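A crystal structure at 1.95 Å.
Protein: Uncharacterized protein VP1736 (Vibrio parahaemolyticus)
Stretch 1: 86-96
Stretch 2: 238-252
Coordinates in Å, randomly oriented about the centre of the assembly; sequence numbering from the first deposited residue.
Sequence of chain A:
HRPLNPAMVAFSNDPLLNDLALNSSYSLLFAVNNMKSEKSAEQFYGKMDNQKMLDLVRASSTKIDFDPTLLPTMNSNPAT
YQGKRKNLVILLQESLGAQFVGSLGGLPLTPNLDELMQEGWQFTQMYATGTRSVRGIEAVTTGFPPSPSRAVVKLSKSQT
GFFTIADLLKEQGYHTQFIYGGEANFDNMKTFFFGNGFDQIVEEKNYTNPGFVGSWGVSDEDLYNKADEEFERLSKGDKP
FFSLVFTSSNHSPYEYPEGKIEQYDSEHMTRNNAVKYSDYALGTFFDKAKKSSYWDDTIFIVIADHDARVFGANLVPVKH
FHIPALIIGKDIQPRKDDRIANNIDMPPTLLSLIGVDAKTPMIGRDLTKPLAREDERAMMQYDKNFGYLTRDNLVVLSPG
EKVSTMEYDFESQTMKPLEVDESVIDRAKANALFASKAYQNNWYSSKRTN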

# COMPACT_ATOMS: atom_id res chain seq x y z
N LYS A 86 14.24 13.30 3.96
CA LYS A 86 14.81 11.97 3.78
C LYS A 86 14.43 11.36 2.43
O LYS A 86 13.41 11.72 1.83
CB LYS A 86 14.39 11.04 4.92
CG LYS A 86 15.03 11.32 6.26
CD LYS A 86 14.32 10.51 7.34
CE LYS A 86 14.81 10.85 8.75
NZ LYS A 86 16.19 10.34 8.97
N ASN A 87 15.26 10.43 1.95
CA ASN A 87 14.90 9.59 0.81
C ASN A 87 13.75 8.67 1.21
O ASN A 87 13.59 8.34 2.39
CB ASN A 87 16.10 8.75 0.36
CG ASN A 87 17.33 9.57 0.01
OD1 ASN A 87 17.26 10.55 -0.73
ND2 ASN A 87 18.47 9.15 0.53
N LEU A 88 12.96 8.25 0.23
CA LEU A 88 11.86 7.32 0.50
C LEU A 88 11.86 6.08 -0.40
O LEU A 88 11.71 6.18 -1.62
CB LEU A 88 10.51 8.04 0.41
CG LEU A 88 9.25 7.19 0.54
CD1 LEU A 88 9.13 6.54 1.92
CD2 LEU A 88 8.04 8.03 0.23
N VAL A 89 12.00 4.91 0.22
CA VAL A 89 12.05 3.65 -0.50
C VAL A 89 10.85 2.81 -0.08
O VAL A 89 10.69 2.49 1.10
CB VAL A 89 13.40 2.91 -0.25
CG1 VAL A 89 13.33 1.47 -0.72
CG2 VAL A 89 14.55 3.64 -0.94
N ILE A 90 10.00 2.51 -1.06
CA ILE A 90 8.87 1.62 -0.86
C ILE A 90 9.17 0.24 -1.47
O ILE A 90 9.40 0.13 -2.66
CB ILE A 90 7.56 2.20 -1.49
CG1 ILE A 90 7.17 3.52 -0.80
CG2 ILE A 90 6.41 1.17 -1.41
CD1 ILE A 90 6.01 4.28 -1.50
N LEU A 91 9.18 -0.79 -0.63
CA LEU A 91 9.50 -2.14 -1.08
C LEU A 91 8.20 -2.92 -1.06
O LEU A 91 7.86 -3.53 -0.06
CB LEU A 91 10.55 -2.79 -0.17
CG LEU A 91 11.85 -2.02 0.05
CD1 LEU A 91 12.73 -2.68 1.13
CD2 LEU A 91 12.63 -1.88 -1.26
N LEU A 92 7.49 -2.85 -2.18
CA LEU A 92 6.16 -3.45 -2.32
C LEU A 92 6.26 -4.96 -2.54
O LEU A 92 6.98 -5.43 -3.43
CB LEU A 92 5.35 -2.74 -3.41
CG LEU A 92 3.86 -3.11 -3.61
CD1 LEU A 92 3.02 -2.84 -2.40
CD2 LEU A 92 3.26 -2.40 -4.82
N GLN A 93 5.55 -5.70 -1.71
CA GLN A 93 5.71 -7.14 -1.66
C GLN A 93 4.53 -7.82 -2.33
O GLN A 93 3.42 -7.84 -1.78
CB GLN A 93 5.86 -7.62 -0.21
CG GLN A 93 6.96 -6.91 0.55
CD GLN A 93 8.34 -7.20 -0.01
OE1 GLN A 93 8.66 -8.35 -0.29
NE2 GLN A 93 9.15 -6.16 -0.18
N GLU A 94 4.78 -8.36 -3.53
CA GLU A 94 3.77 -9.10 -4.28
C GLU A 94 3.14 -10.21 -3.46
O GLU A 94 3.83 -11.15 -3.03
CB GLU A 94 4.37 -9.69 -5.56
CG GLU A 94 3.41 -10.64 -6.33
CD GLU A 94 2.14 -9.93 -6.75
OE1 GLU A 94 1.03 -10.42 -6.45
OE2 GLU A 94 2.26 -8.86 -7.38
N SER A 95 1.83 -10.11 -3.27
CA SER A 95 1.00 -11.16 -2.64
C SER A 95 1.42 -11.59 -1.24
O SER A 95 1.01 -12.65 -0.77
CB SER A 95 0.88 -12.38 -3.56
OG SER A 95 0.19 -12.03 -4.74
N LEU A 96 2.19 -10.74 -0.54
CA LEU A 96 2.66 -11.08 0.80
C LEU A 96 1.58 -10.87 1.86
O LEU A 96 1.60 -9.90 2.60
CB LEU A 96 3.94 -10.31 1.13
CG LEU A 96 4.73 -10.77 2.37
CD1 LEU A 96 5.29 -12.14 2.17
CD2 LEU A 96 5.85 -9.79 2.73
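Stretch 2 (238-252) DKPFFSLVFTSSNHS

Stretch 2 lies beside stretch 1 as a neighbouring parallel β-strand. Its residues 241-246 are extended, with phi between -101° and -125° and psi between 119° and 151°, and they run alongside strand 87-93 with an angle of 18° between the N-to-C directions (signed crossing angle -18°) and a closest axial approach of 4.7 Å. The register is continuous: Leu-88 pairs with Phe-242, Val-89 with Ser-243, Ile-90 with Leu-244, Leu-91 with Val-245 and Leu-92 with Phe-246, the paired CA atoms being 4.7 to 4.9 Å apart.

The hydrogen bonds confirm the direction. Leu-88, Ile-90 and Leu-92 bond through N and O to the residues flanking their partners, as a parallel pair requires: Leu-88 N to Phe-241 O at 3.0 Å, Ser-243 N to Leu-88 O at 2.8 Å, Ile-90 N to Ser-243 O at 2.8 Å, Val-245 N to Ile-90 O at 2.8 Å, Leu-92 N to Val-245 O at 2.7 Å and Thr-247 N to Leu-92 O at 3.1 Å. At the N-terminal end a side chain extends the ladder, with Phe-241 N donating to Asn-87 OD1 at 3.1 Å. Asn-87 also lies over one face of the Phe-241 ring, with Asn-87 CB 3.9 Å from the ring centroid and 13° off the normal.

Of the residues in stretch 1, Glu-94 is covered most by stretch 2, losing 122 Å². It follows the strand, and its CA-to-CB bond points toward stretch 2. Its backbone is held at both polar atoms: Glu-94 N donates to Thr-247 OG1 at 2.8 Å, and Asn-250 ND2 donates to Glu-94 O at 3.2 Å. Water 1 adds a bridge, 2.9 Å from Glu-94 O and 2.8 Å from Thr-247 OG1. The side chain (chi1 t, chi2 p) reaches two rings, with Glu-94 OE2 3.2 Å from Phe-246 CZ and Glu-94 CG 3.6 Å from His-251 CE1. Within stretch 1, a very short hydrogen bond of 2.5 Å from Ser-95 OG to Glu-94 OE1 ties down the carboxylate.

Leu-92, with 81 Å² covered, shares its face of the sheet with Leu-88, Ile-90, Phe-242, Leu-244 and Phe-246. Leu-92 CD2 lies 4.0 Å from the centroid of the Phe-246 ring, 25° off the normal, so the methyl packs over the ring face; Leu-92 CB is also 4.0 Å from Leu-244 CD1. Further back on this face, Ile-90 (71 Å²) reaches two side chains through different branches: Ile-90 CD1 meets the edge of the Phe-242 ring, 3.3 Å from Phe-242 CE1, while Ile-90 CG2 is 3.6 Å from Leu-244 CD1.

The face bearing Val-89, Leu-91, Ser-243 and Val-245 makes looser side-chain contacts, Leu-91 CD2 to Val-245 CB being 3.8 Å. Altogether the two stretches bury 1005 Å², counting both sides.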

# COMPACT_ATOMS: atom_id res chain seq x y z
N ASP A 238 22.94 14.88 -5.94
CA ASP A 238 22.47 15.97 -5.06
C ASP A 238 21.02 15.77 -4.56
O ASP A 238 20.63 16.35 -3.54
CB ASP A 238 22.58 17.32 -5.78
N LYS A 239 20.25 14.96 -5.27
CA LYS A 239 18.80 14.88 -5.05
C LYS A 239 18.34 13.86 -4.02
O LYS A 239 18.90 12.77 -3.92
CB LYS A 239 18.05 14.67 -6.37
CG LYS A 239 18.02 15.92 -7.24
CD LYS A 239 16.86 15.91 -8.22
CE LYS A 239 16.57 17.33 -8.71
NZ LYS A 239 15.44 17.38 -9.67
N PRO A 240 17.31 14.23 -3.25
CA PRO A 240 16.56 13.22 -2.54
C PRO A 240 15.79 12.39 -3.57
O PRO A 240 15.32 12.95 -4.57
CB PRO A 240 15.60 14.04 -1.67
CG PRO A 240 15.47 15.36 -2.38
CD PRO A 240 16.83 15.60 -2.95
N PHE A 241 15.71 11.09 -3.36
CA PHE A 241 14.98 10.23 -4.29
C PHE A 241 13.81 9.51 -3.64
O PHE A 241 13.84 9.21 -2.44
CB PHE A 241 15.92 9.21 -4.94
CG PHE A 241 16.62 8.30 -3.97
CD1 PHE A 241 16.09 7.06 -3.65
CD2 PHE A 241 17.84 8.67 -3.40
CE1 PHE A 241 16.75 6.21 -2.76
CE2 PHE A 241 18.50 7.83 -2.52
CZ PHE A 241 17.95 6.60 -2.20
N PHE A 242 12.80 9.22 -4.46
CA PHE A 242 11.67 8.38 -4.08
C PHE A 242 11.64 7.17 -5.01
O PHE A 242 11.52 7.31 -6.23
CB PHE A 242 10.34 9.15 -4.17
CG PHE A 242 9.11 8.26 -4.22
CD1 PHE A 242 8.86 7.33 -3.21
CD2 PHE A 242 8.21 8.35 -5.28
CE1 PHE A 242 7.72 6.50 -3.25
CE2 PHE A 242 7.08 7.53 -5.34
CZ PHE A 242 6.84 6.60 -4.32
N SER A 243 11.74 5.99 -4.41
CA SER A 243 11.80 4.75 -5.16
C SER A 243 10.70 3.76 -4.78
O SER A 243 10.57 3.37 -3.62
CB SER A 243 13.18 4.11 -4.99
OG SER A 243 13.29 2.92 -5.76
N LEU A 244 9.93 3.34 -5.78
CA LEU A 244 8.99 2.22 -5.63
C LEU A 244 9.61 0.97 -6.25
O LEU A 244 9.90 0.95 -7.43
CB LEU A 244 7.63 2.54 -6.29
CG LEU A 244 6.62 1.39 -6.39
CD1 LEU A 244 6.23 0.85 -5.02
CD2 LEU A 244 5.39 1.77 -7.18
N VAL A 245 9.80 -0.07 -5.43
CA VAL A 245 10.43 -1.32 -5.82
C VAL A 245 9.40 -2.42 -5.60
O VAL A 245 8.88 -2.56 -4.50
CB VAL A 245 11.65 -1.64 -4.94
CG1 VAL A 245 12.26 -2.96 -5.34
CG2 VAL A 245 12.70 -0.51 -4.97
N PHE A 246 9.11 -3.20 -6.64
CA PHE A 246 7.99 -4.14 -6.61
C PHE A 246 8.46 -5.54 -6.94
O PHE A 246 8.98 -5.78 -8.03
CB PHE A 246 6.91 -3.66 -7.59
CG PHE A 246 5.60 -4.42 -7.53
CD1 PHE A 246 5.19 -5.07 -6.36
CD2 PHE A 246 4.76 -4.46 -8.64
CE1 PHE A 246 3.96 -5.76 -6.31
CE2 PHE A 246 3.53 -5.15 -8.61
CZ PHE A 246 3.13 -5.79 -7.43
N THR A 247 8.27 -6.47 -6.01
CA THR A 247 8.69 -7.87 -6.21
C THR A 247 7.84 -8.58 -7.27
O THR A 247 6.72 -8.15 -7.55
CB THR A 247 8.70 -8.71 -4.88
OG1 THR A 247 7.37 -8.88 -4.37
CG2 THR A 247 9.61 -8.06 -3.84
N SER A 248 8.39 -9.67 -7.82
CA SER A 248 7.80 -10.45 -8.92
C SER A 248 7.93 -11.97 -8.77
O SER A 248 7.18 -12.72 -9.41
CB SER A 248 8.49 -10.10 -10.25
OG SER A 248 8.03 -8.85 -10.72
N SER A 249 8.87 -12.44 -7.95
CA SER A 249 9.09 -13.89 -7.85
C SER A 249 7.86 -14.67 -7.44
O SER A 249 7.61 -15.75 -7.97
CB SER A 249 10.25 -14.25 -6.91
OG SER A 249 11.49 -13.95 -7.51
N ASN A 250 7.11 -14.13 -6.48
CA ASN A 250 5.92 -14.78 -5.97
C ASN A 250 4.72 -14.69 -6.93
O ASN A 250 3.74 -13.97 -6.66
CB ASN A 250 5.58 -14.23 -4.58
CG ASN A 250 4.47 -14.99 -3.91
OD1 ASN A 250 4.20 -16.14 -4.24
ND2 ASN A 250 3.80 -14.34 -2.97
N HIS A 251 4.82 -15.42 -8.04
CA HIS A 251 3.76 -15.61 -9.03
C HIS A 251 3.87 -17.03 -9.55
O HIS A 251 4.99 -17.52 -9.74
CB HIS A 251 3.98 -14.74 -10.27
CG HIS A 251 3.50 -13.33 -10.16
ND1 HIS A 251 4.36 -12.28 -9.90
CD2 HIS A 251 2.28 -12.79 -10.33
CE1 HIS A 251 3.67 -11.15 -9.89
NE2 HIS A 251 2.41 -11.43 -10.14
N SER A 252 2.74 -17.67 -9.80
CA SER A 252 2.71 -18.97 -10.46
C SER A 252 3.41 -18.81 -11.80
O SER A 252 3.18 -17.81 -12.51
CB SER A 252 1.27 -19.44 -10.67
OG SER A 252 1.22 -20.65 -11.42
O HOH W 1 6.76 -11.14 -2.88
O HOH W 2 0.95 -8.71 -10.58
O HOH W 3 1.14 -13.69 -6.93